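Transmembrane protein (Bartonella henselae, PDB 3PAM) probably binds oligopeptides for an ABC-type transport system, as a member of the family 5 bacterial extracellular solute-binding proteins. Local coordinates at residues Asn11-Leu16 and Gly173-Asp178; Gln130-Thr135 and His157-Thr162; Gln194-Ser199 and Lys206-Phe211. All coordinates share one frame; numbering follows the deposited sequence.

Interaction 1. Residues Asn11-Leu16 and Gly173-Asp178; sequences NTRRTL and GMFNYD
Asn11 ND2 reaches across to Tyr177 O, 2.8 Å away, in the amide plane and nearly along the C=O axis, while Asn11 OD1 takes Arg13 NH1 at 2.9 Å and Arg13 N at 3.3 Å from opposite faces of its plane. The second of these closes an Asx turn within the type I turn from Asn11 to Arg14. With CG anti to the backbone N (chi1 -171°), the amide is carried over to the 173-178 backbone, and Asn11 N adds a bond to Asp178 O. Held partly by Asn11 OD1, the guanidinium of Arg13 lies flat on the Phe175 ring, planes 9° apart, with CZ 3.7 Å from the ring centroid in a cation-pi stack. NH2 also donates to Arg203 O and Asn210 O, and NH1 to Phe211 O. Arg14 bends at chi2 to lay its guanidinium over Tyr177 O; NH1 forms a salt bridge with Asp178 OD1 whose hydrogen bond is weak, and NH2 a weak bond to Asn176 OD1, both 3.4 Å. Asp178 OD2 is hydrogen-bonded to Glu132 N. Phe175, at positive phi just after helix 165-174, forms a Schellman motif with its last turn, and the contact joins this helix exit to the turn leaving strand 5-10.

Interaction 2. Residues Gln130-Thr135 and His157-Thr162; sequences QFEIMT and HAEIRT
Strands 130-135 and 157-162 are the two parallel strands of a beta-alpha-beta unit whose crossover is helix 138-152, and strand 157-162 is an outermost strand of the mixed sheet. They pair in register from Gln130 beside His157 to Thr135 beside Thr162. A ladder of five backbone bonds runs between Phe131, Ile133 and Thr135 on one strand and His157, Glu159 and Arg161 on the other; Ile133 N to Glu159 O is 2.6 Å. On the face turned to helix 138-152, Ile133 and Ile160 lie side by side, pointing the same way, and their CD1 atoms meet at 3.7 Å. Ala158 CB sits over one face of the Phe131 ring, off toward its rim, 4.1 Å from CZ. Leu151 of the crossover helix packs against both Phe131 and Ala158.

The other face carries a salt-bridge network. Glu159 OE2 takes Arg161 NE at 2.9 Å from above its carboxylate plane. Glu132 OE2 reaches the same NE from the neighbouring strand at a longer 3.6 Å, with carboxylate and guanidinium planes 80° apart. The two OE2 atoms are 3.8 Å from each other, a repulsion that the shared arginine probably offsets; Glu132 OE1 has its own salt bridge to Arg171 of helix 165-174. At the far end Thr135 OG1 lies between its backbone N and carbonyl carbon (chi1 54°), which puts it 2.7 Å from Arg161 O. That oxygen thus accepts from both Thr135 N and Thr135 OG1, and Thr162 OG1 stands 2.8 Å from the same Thr135 hydroxyl.

Interaction 3. Residues Gln194-Ser199 and Lys206-Phe211; sequences QINRWS and KGSFNF. With EOH (ethanol), chain C.
Asn210 packs closely against the last turn of helix 193-198, its CA lying 3.0 Å from Arg197 O in a CA-H...O contact. CG stands anti to the backbone N (chi1 -172°), which takes the amide past that carbonyl: ND2 donates to Ser199 O at 3.1 Å, from above the carbonyl plane, and also to Ala214 O. OD1 accepts from the O atom of an ethanol, probably from the crystallisation liquor, 2.8 Å away and also hydrogen-bonded to Ser212 OG. The ethanol C2 rests over one face of the Trp198 ring. At the helix end Ser199 OG and Ser199 N reach Ile195 O from opposite faces of its plane.

The outer side is looser. Asn196 ND2 approaches the exposed Phe209 ring obliquely, 3.5 Å from CD2, and a water links this ND2 to Gly207 O. Asn196 OD1 merely touches Ser208 CB, and the bond from Phe209 N to Asn196 O is weak at 3.3 Å. Ser208 OG accepts from Asn210 N at 3.1 Å and donates to Ser202 O. A returning loop thus meets a helix C-terminus, shaped by an ST turn at Ser208 and an inverse gamma turn centred on Asn210.

How the interactions relate
From the N terminus, strand 5-10 leads into 11-16, which meets 173-178 and so closes a loop with 156 residues between them. Interaction 2 lies wholly within that span and closes its own short loop around helix 138-152. Helix 165-174 then follows directly from strand 157-162 and delivers the chain to interaction 1. Interaction 3 comes later, in series, closing a short loop with six residues between its segments, just after helix 193-198. In space, interaction 1 stands between the others: Asp178 OD2 probably bonds Glu132 N, 2.7 Å away, while Tyr177 OH and Phe211 O are 2.9 Å apart. Interactions 2 and 3 do not touch, their nearest atoms being about 10 Å apart.

Interaction 1. Residues Asn11-Leu16 and Gly173-Asp178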
loop_
_atom_site.group_PDB
_atom_site.type_symbol
_atom_site.label_atom_id
_atom_site.label_comp_id
_atom_site.label_asym_id
_atom_site.label_seq_id
_atom_site.Cartn_x
_atom_site.Cartn_y
_atom_site.Cartn_z
ATOM N N ASN A 11 7.864 0.079 4.164
ATOM C CA ASN A 11 8.386 -0.681 5.267
ATOM C C ASN A 11 7.896 -0.095 6.579
ATOM O O ASN A 11 8.491 0.820 7.140
ATOM C CB ASN A 11 9.886 -0.789 5.248
ATOM C CG ASN A 11 10.380 -1.763 6.276
ATOM O OD1 ASN A 11 9.583 -2.424 6.936
ATOM N ND2 ASN A 11 11.684 -1.858 6.431
ATOM N N THR A 12 6.802 -0.662 7.048
ATOM C CA THR A 12 6.053 -0.219 8.228
ATOM C C THR A 12 6.827 -0.385 9.541
ATOM O O THR A 12 6.409 0.124 10.579
ATOM C CB THR A 12 4.722 -0.987 8.213
ATOM O OG1 THR A 12 3.676 -0.119 7.770
ATOM C CG2 THR A 12 4.381 -1.616 9.495
ATOM N N ARG A 13 7.968 -1.081 9.480
ATOM C CA ARG A 13 8.851 -1.267 10.638
ATOM C C ARG A 13 9.570 0.024 10.999
ATOM O O ARG A 13 10.006 0.200 12.144
ATOM C CB ARG A 13 9.947 -2.299 10.330
ATOM C CG ARG A 13 9.516 -3.727 10.350
ATOM C CD ARG A 13 10.369 -4.511 9.391
ATOM N NE ARG A 13 9.770 -5.804 9.117
ATOM C CZ ARG A 13 9.199 -6.146 7.974
ATOM N NH1 ARG A 13 9.158 -5.292 6.956
ATOM N NH2 ARG A 13 8.682 -7.362 7.841
ATOM N N ARG A 14 9.766 0.880 10.002
ATOM C CA ARG A 14 10.456 2.157 10.222
ATOM C C ARG A 14 9.474 3.225 10.698
ATOM O O ARG A 14 8.347 3.292 10.220
ATOM C CB ARG A 14 11.158 2.607 8.943
ATOM C CG ARG A 14 11.945 1.499 8.227
ATOM C CD ARG A 14 13.445 1.620 8.373
ATOM N NE ARG A 14 14.111 0.330 8.146
ATOM C CZ ARG A 14 15.249 0.173 7.467
ATOM N NH1 ARG A 14 15.860 1.215 6.925
ATOM N NH2 ARG A 14 15.769 -1.027 7.299
ATOM N N THR A 15 9.927 4.062 11.629
ATOM C CA THR A 15 9.050 5.020 12.305
ATOM C C THR A 15 8.283 5.980 11.402
ATOM O O THR A 15 7.126 6.251 11.651
ATOM C CB THR A 15 9.779 5.803 13.411
ATOM O OG1 THR A 15 10.985 6.379 12.892
ATOM C CG2 THR A 15 10.093 4.874 14.581
ATOM N N LEU A 16 8.912 6.477 10.350
ATOM C CA LEU A 16 8.225 7.338 9.390
ATOM C C LEU A 16 6.941 6.777 8.765
ATOM O O LEU A 16 6.069 7.556 8.314
ATOM C CB LEU A 16 9.190 7.736 8.282
ATOM C CG LEU A 16 10.224 8.795 8.622
ATOM C CD1 LEU A 16 11.224 8.821 7.487
ATOM C CD2 LEU A 16 9.558 10.136 8.791
ATOM N N GLY A 173 15.579 -9.612 1.849
ATOM C CA GLY A 173 15.628 -10.681 2.830
ATOM C C GLY A 173 15.772 -10.158 4.238
ATOM O O GLY A 173 15.192 -10.717 5.163
HETATM N N MSE A 174 16.518 -9.065 4.394
HETATM C CA MSE A 174 16.766 -8.472 5.705
HETATM C C MSE A 174 15.751 -7.388 6.075
HETATM O O MSE A 174 15.789 -6.838 7.193
HETATM C CB MSE A 174 18.186 -7.908 5.762
HETATM C CG MSE A 174 19.303 -8.939 5.573
HETATM SE SE MSE A 174 19.255 -10.345 6.940
HETATM C CE MSE A 174 21.064 -11.096 6.704
ATOM N N PHE A 175 14.830 -7.095 5.154
ATOM C CA PHE A 175 13.936 -5.930 5.278
ATOM C C PHE A 175 14.701 -4.585 5.384
ATOM O O PHE A 175 14.250 -3.620 6.025
ATOM C CB PHE A 175 12.951 -6.135 6.438
ATOM C CG PHE A 175 12.138 -7.380 6.308
ATOM C CD1 PHE A 175 11.462 -7.653 5.118
ATOM C CD2 PHE A 175 12.056 -8.285 7.348
ATOM C CE1 PHE A 175 10.716 -8.787 4.971
ATOM C CE2 PHE A 175 11.311 -9.459 7.212
ATOM C CZ PHE A 175 10.649 -9.718 6.018
ATOM N N ASN A 176 15.883 -4.548 4.770
ATOM C CA ASN A 176 16.745 -3.380 4.825
ATOM C C ASN A 176 16.408 -2.332 3.747
ATOM O O ASN A 176 17.136 -2.156 2.778
ATOM C CB ASN A 176 18.206 -3.811 4.748
ATOM C CG ASN A 176 19.158 -2.689 5.088
ATOM O OD1 ASN A 176 18.789 -1.743 5.798
ATOM N ND2 ASN A 176 20.382 -2.769 4.572
ATOM N N TYR A 177 15.283 -1.649 3.930
ATOM C CA TYR A 177 14.820 -0.678 2.961
ATOM C C TYR A 177 13.746 0.149 3.622
ATOM O O TYR A 177 13.071 -0.324 4.530
ATOM C CB TYR A 177 14.245 -1.370 1.701
ATOM C CG TYR A 177 13.236 -2.461 1.982
ATOM C CD1 TYR A 177 11.876 -2.173 2.148
ATOM C CD2 TYR A 177 13.637 -3.794 2.062
ATOM C CE1 TYR A 177 10.947 -3.191 2.410
ATOM C CE2 TYR A 177 12.728 -4.809 2.318
ATOM C CZ TYR A 177 11.390 -4.502 2.506
ATOM O OH TYR A 177 10.496 -5.509 2.780
ATOM N N ASP A 178 13.575 1.382 3.168
ATOM C CA ASP A 178 12.439 2.175 3.598
ATOM C C ASP A 178 11.218 1.797 2.758
ATOM O O ASP A 178 10.095 1.645 3.275
ATOM C CB ASP A 178 12.763 3.664 3.435
ATOM C CG ASP A 178 13.894 4.137 4.353
ATOM O OD1 ASP A 178 13.972 3.679 5.512
ATOM O OD2 ASP A 178 14.689 5.000 3.935
#

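Interaction 2. Residues Gln130-Thr135 and His157-Thr162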
loop_
_atom_site.group_PDB
_atom_site.type_symbol
_atom_site.label_atom_id
_atom_site.label_comp_id
_atom_site.label_asym_id
_atom_site.label_seq_id
_atom_site.Cartn_x
_atom_site.Cartn_y
_atom_site.Cartn_z
ATOM N N GLN A 130 12.549 12.124 5.393
ATOM C CA GLN A 130 13.462 11.746 4.339
ATOM C C GLN A 130 13.677 10.225 4.387
ATOM O O GLN A 130 13.854 9.637 5.458
ATOM C CB GLN A 130 14.780 12.523 4.451
ATOM C CG GLN A 130 15.744 12.105 5.577
ATOM C CD GLN A 130 16.947 13.059 5.745
ATOM O OE1 GLN A 130 17.732 12.928 6.695
ATOM N NE2 GLN A 130 17.079 14.029 4.842
ATOM N N PHE A 131 13.615 9.591 3.220
ATOM C CA PHE A 131 13.720 8.154 3.137
ATOM C C PHE A 131 14.243 7.728 1.779
ATOM O O PHE A 131 14.294 8.532 0.852
ATOM C CB PHE A 131 12.385 7.471 3.470
ATOM C CG PHE A 131 11.289 7.724 2.470
ATOM C CD1 PHE A 131 11.089 6.842 1.395
ATOM C CD2 PHE A 131 10.418 8.812 2.624
ATOM C CE1 PHE A 131 10.059 7.054 0.481
ATOM C CE2 PHE A 131 9.403 9.028 1.728
ATOM C CZ PHE A 131 9.220 8.141 0.644
ATOM N N GLU A 132 14.617 6.459 1.674
ATOM C CA GLU A 132 15.208 5.901 0.474
ATOM C C GLU A 132 14.241 4.929 -0.201
ATOM O O GLU A 132 13.574 4.132 0.473
ATOM C CB GLU A 132 16.494 5.173 0.857
ATOM C CG GLU A 132 17.359 4.726 -0.274
ATOM C CD GLU A 132 18.267 3.575 0.132
ATOM O OE1 GLU A 132 17.744 2.507 0.538
ATOM O OE2 GLU A 132 19.498 3.730 0.047
ATOM N N ILE A 133 14.146 5.038 -1.527
ATOM C CA ILE A 133 13.444 4.045 -2.346
ATOM C C ILE A 133 14.482 3.216 -3.140
ATOM O O ILE A 133 15.278 3.755 -3.925
ATOM C CB ILE A 133 12.402 4.685 -3.289
ATOM C CG1 ILE A 133 11.547 5.707 -2.527
ATOM C CG2 ILE A 133 11.492 3.620 -3.892
ATOM C CD1 ILE A 133 10.349 6.257 -3.314
HETATM N N MSE A 134 14.473 1.914 -2.883
HETATM C CA MSE A 134 15.421 0.985 -3.482
HETATM C C MSE A 134 14.768 0.336 -4.682
HETATM O O MSE A 134 13.725 -0.310 -4.568
HETATM C CB MSE A 134 15.862 -0.081 -2.470
HETATM C CG MSE A 134 16.627 -1.223 -3.083
HETATM SE SE MSE A 134 17.299 -2.441 -1.725
HETATM C CE MSE A 134 19.055 -1.611 -1.619
ATOM N N THR A 135 15.371 0.533 -5.840
ATOM C CA THR A 135 14.843 -0.073 -7.052
ATOM C C THR A 135 15.877 -1.000 -7.631
ATOM O O THR A 135 17.067 -0.890 -7.314
ATOM C CB THR A 135 14.465 0.973 -8.109
ATOM O OG1 THR A 135 15.595 1.819 -8.363
ATOM C CG2 THR A 135 13.270 1.808 -7.626
ATOM N N HIS A 157 11.658 14.485 1.125
ATOM C CA HIS A 157 12.740 14.067 0.246
ATOM C C HIS A 157 12.853 12.538 0.173
ATOM O O HIS A 157 13.157 11.867 1.167
ATOM C CB HIS A 157 14.085 14.705 0.608
ATOM C CG HIS A 157 15.254 14.061 -0.087
ATOM N ND1 HIS A 157 15.522 14.248 -1.430
ATOM C CD2 HIS A 157 16.210 13.212 0.370
ATOM C CE1 HIS A 157 16.602 13.556 -1.761
ATOM N NE2 HIS A 157 17.045 12.928 -0.685
ATOM N N ALA A 158 12.581 12.002 -1.015
ATOM C CA ALA A 158 12.755 10.594 -1.287
ATOM C C ALA A 158 14.059 10.419 -2.064
ATOM O O ALA A 158 14.234 10.994 -3.132
ATOM C CB ALA A 158 11.593 10.075 -2.093
ATOM N N GLU A 159 14.985 9.661 -1.498
ATOM C CA GLU A 159 16.213 9.330 -2.195
ATOM C C GLU A 159 15.952 8.069 -3.037
ATOM O O GLU A 159 15.462 7.047 -2.538
ATOM C CB GLU A 159 17.367 9.153 -1.205
ATOM C CG GLU A 159 18.713 8.818 -1.852
ATOM C CD GLU A 159 19.834 8.612 -0.843
ATOM O OE1 GLU A 159 20.384 9.617 -0.337
ATOM O OE2 GLU A 159 20.181 7.439 -0.575
ATOM N N ILE A 160 16.234 8.172 -4.328
ATOM C CA ILE A 160 16.053 7.045 -5.237
ATOM C C ILE A 160 17.390 6.304 -5.450
ATOM O O ILE A 160 18.391 6.906 -5.817
ATOM C CB ILE A 160 15.407 7.480 -6.581
ATOM C CG1 ILE A 160 14.117 8.300 -6.351
ATOM C CG2 ILE A 160 15.116 6.268 -7.464
ATOM C CD1 ILE A 160 13.109 7.742 -5.326
ATOM N N ARG A 161 17.394 5.003 -5.163
ATOM C CA ARG A 161 18.570 4.152 -5.388
ATOM C C ARG A 161 18.229 3.033 -6.359
ATOM O O ARG A 161 17.167 2.441 -6.269
ATOM C CB ARG A 161 19.065 3.528 -4.083
ATOM C CG ARG A 161 19.651 4.500 -3.073
ATOM C CD ARG A 161 21.125 4.765 -3.292
ATOM N NE ARG A 161 21.666 5.537 -2.173
ATOM C CZ ARG A 161 22.941 5.888 -2.012
ATOM N NH1 ARG A 161 23.863 5.545 -2.906
ATOM N NH2 ARG A 161 23.301 6.598 -0.943
ATOM N N THR A 162 19.127 2.761 -7.293
ATOM C CA THR A 162 19.078 1.517 -8.048
ATOM C C THR A 162 20.382 0.778 -7.818
ATOM O O THR A 162 21.463 1.334 -8.023
ATOM C CB THR A 162 18.856 1.732 -9.545
ATOM O OG1 THR A 162 17.867 2.761 -9.743
ATOM C CG2 THR A 162 18.356 0.483 -10.148
#

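Interaction 3. Residues Gln194-Ser199 and Lys206-Phe211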
loop_
_atom_site.group_PDB
_atom_site.type_symbol
_atom_site.label_atom_id
_atom_site.label_comp_id
_atom_site.label_asym_id
_atom_site.label_seq_id
_atom_site.Cartn_x
_atom_site.Cartn_y
_atom_site.Cartn_z
ATOM N N GLN A 194 -0.870 -16.696 2.054
ATOM C CA GLN A 194 -1.318 -15.457 2.681
ATOM C C GLN A 194 -0.596 -15.246 4.003
ATOM O O GLN A 194 -0.257 -14.112 4.335
ATOM C CB GLN A 194 -2.840 -15.427 2.902
ATOM C CG GLN A 194 -3.728 -15.384 1.632
ATOM C CD GLN A 194 -3.324 -14.296 0.673
ATOM O OE1 GLN A 194 -3.203 -13.122 1.055
ATOM N NE2 GLN A 194 -3.095 -14.662 -0.575
ATOM N N ILE A 195 -0.340 -16.332 4.738
ATOM C CA ILE A 195 0.322 -16.248 6.034
ATOM C C ILE A 195 1.723 -15.668 5.889
ATOM O O ILE A 195 2.141 -14.863 6.712
ATOM C CB ILE A 195 0.418 -17.627 6.747
ATOM C CG1 ILE A 195 -0.918 -18.378 6.701
ATOM C CG2 ILE A 195 0.931 -17.484 8.198
ATOM C CD1 ILE A 195 -0.823 -19.852 7.201
ATOM N N ASN A 196 2.447 -16.122 4.863
ATOM C CA ASN A 196 3.782 -15.624 4.545
ATOM C C ASN A 196 3.768 -14.139 4.130
ATOM O O ASN A 196 4.719 -13.404 4.378
ATOM C CB ASN A 196 4.367 -16.486 3.427
ATOM C CG ASN A 196 5.859 -16.310 3.260
ATOM O OD1 ASN A 196 6.584 -16.057 4.221
ATOM N ND2 ASN A 196 6.329 -16.454 2.026
ATOM N N ARG A 197 2.679 -13.683 3.529
ATOM C CA ARG A 197 2.613 -12.290 3.052
ATOM C C ARG A 197 2.196 -11.287 4.122
ATOM O O ARG A 197 2.759 -10.192 4.202
ATOM C CB ARG A 197 1.640 -12.176 1.885
ATOM C CG ARG A 197 1.937 -13.086 0.735
ATOM C CD ARG A 197 0.829 -12.991 -0.307
ATOM N NE ARG A 197 1.278 -13.490 -1.606
ATOM C CZ ARG A 197 0.535 -13.479 -2.710
ATOM N NH1 ARG A 197 -0.712 -12.995 -2.704
ATOM N NH2 ARG A 197 1.048 -13.960 -3.832
ATOM N N TRP A 198 1.199 -11.641 4.926
ATOM C CA TRP A 198 0.526 -10.641 5.757
ATOM C C TRP A 198 0.483 -10.915 7.249
ATOM O O TRP A 198 0.114 -10.022 8.006
ATOM C CB TRP A 198 -0.915 -10.464 5.299
ATOM C CG TRP A 198 -1.025 -10.024 3.901
ATOM C CD1 TRP A 198 -1.482 -10.749 2.864
ATOM C CD2 TRP A 198 -0.635 -8.765 3.377
ATOM N NE1 TRP A 198 -1.420 -10.024 1.713
ATOM C CE2 TRP A 198 -0.906 -8.791 1.995
ATOM C CE3 TRP A 198 -0.094 -7.601 3.943
ATOM C CZ2 TRP A 198 -0.654 -7.698 1.154
ATOM C CZ3 TRP A 198 0.145 -6.526 3.127
ATOM C CH2 TRP A 198 -0.135 -6.581 1.736
ATOM N N SER A 199 0.818 -12.129 7.677
ATOM C CA SER A 199 0.587 -12.482 9.070
ATOM C C SER A 199 1.620 -11.769 9.929
ATOM O O SER A 199 2.728 -11.461 9.467
ATOM C CB SER A 199 0.683 -13.991 9.279
ATOM O OG SER A 199 2.046 -14.350 9.371
ATOM N N LYS A 206 12.978 -12.934 8.682
ATOM C CA LYS A 206 13.752 -12.632 7.498
ATOM C C LYS A 206 13.546 -13.624 6.364
ATOM O O LYS A 206 13.606 -14.843 6.556
ATOM C CB LYS A 206 15.232 -12.522 7.864
ATOM C CG LYS A 206 15.613 -11.089 8.202
ATOM C CD LYS A 206 16.491 -10.988 9.442
ATOM C CE LYS A 206 16.529 -9.552 9.951
ATOM N NZ LYS A 206 15.227 -8.803 9.739
ATOM N N GLY A 207 13.274 -13.088 5.186
ATOM C CA GLY A 207 13.088 -13.912 4.015
ATOM C C GLY A 207 11.649 -14.276 3.795
ATOM O O GLY A 207 11.342 -15.005 2.860
ATOM N N SER A 208 10.766 -13.788 4.665
ATOM C CA SER A 208 9.340 -13.906 4.416
ATOM C C SER A 208 8.884 -12.799 3.440
ATOM O O SER A 208 9.626 -11.851 3.151
ATOM C CB SER A 208 8.562 -13.858 5.726
ATOM O OG SER A 208 7.810 -12.667 5.835
ATOM N N PHE A 209 7.664 -12.928 2.936
ATOM C CA PHE A 209 7.163 -11.992 1.971
ATOM C C PHE A 209 6.257 -10.943 2.589
ATOM O O PHE A 209 5.463 -10.311 1.873
ATOM C CB PHE A 209 6.432 -12.711 0.843
ATOM C CG PHE A 209 7.328 -13.571 -0.017
ATOM C CD1 PHE A 209 8.716 -13.380 -0.029
ATOM C CD2 PHE A 209 6.784 -14.548 -0.827
ATOM C CE1 PHE A 209 9.539 -14.164 -0.824
ATOM C CE2 PHE A 209 7.607 -15.343 -1.636
ATOM C CZ PHE A 209 8.980 -15.153 -1.630
ATOM N N ASN A 210 6.367 -10.750 3.903
ATOM C CA ASN A 210 5.682 -9.644 4.521
ATOM C C ASN A 210 6.574 -8.419 4.414
ATOM O O ASN A 210 7.203 -8.014 5.386
ATOM C CB ASN A 210 5.282 -9.936 5.970
ATOM C CG ASN A 210 4.378 -8.843 6.561
ATOM O OD1 ASN A 210 4.275 -7.738 6.020
ATOM N ND2 ASN A 210 3.722 -9.161 7.666
ATOM N N PHE A 211 6.651 -7.871 3.202
ATOM C CA PHE A 211 7.528 -6.747 2.901
ATOM C C PHE A 211 7.139 -5.506 3.672
ATOM O O PHE A 211 8.006 -4.725 4.044
ATOM C CB PHE A 211 7.534 -6.463 1.402
ATOM C CG PHE A 211 7.949 -7.658 0.557
ATOM C CD1 PHE A 211 9.213 -8.226 0.710
ATOM C CD2 PHE A 211 7.075 -8.213 -0.367
ATOM C CE1 PHE A 211 9.608 -9.333 -0.058
ATOM C CE2 PHE A 211 7.452 -9.301 -1.125
ATOM C CZ PHE A 211 8.737 -9.868 -0.974
HETATM C C1 EOH C . 3.533 -7.324 2.401
HETATM C C2 EOH C . 2.600 -8.337 1.711
HETATM O O EOH C . 3.097 -6.895 3.682
HETATM O O HOH W 1 9.454 -16.733 2.170
#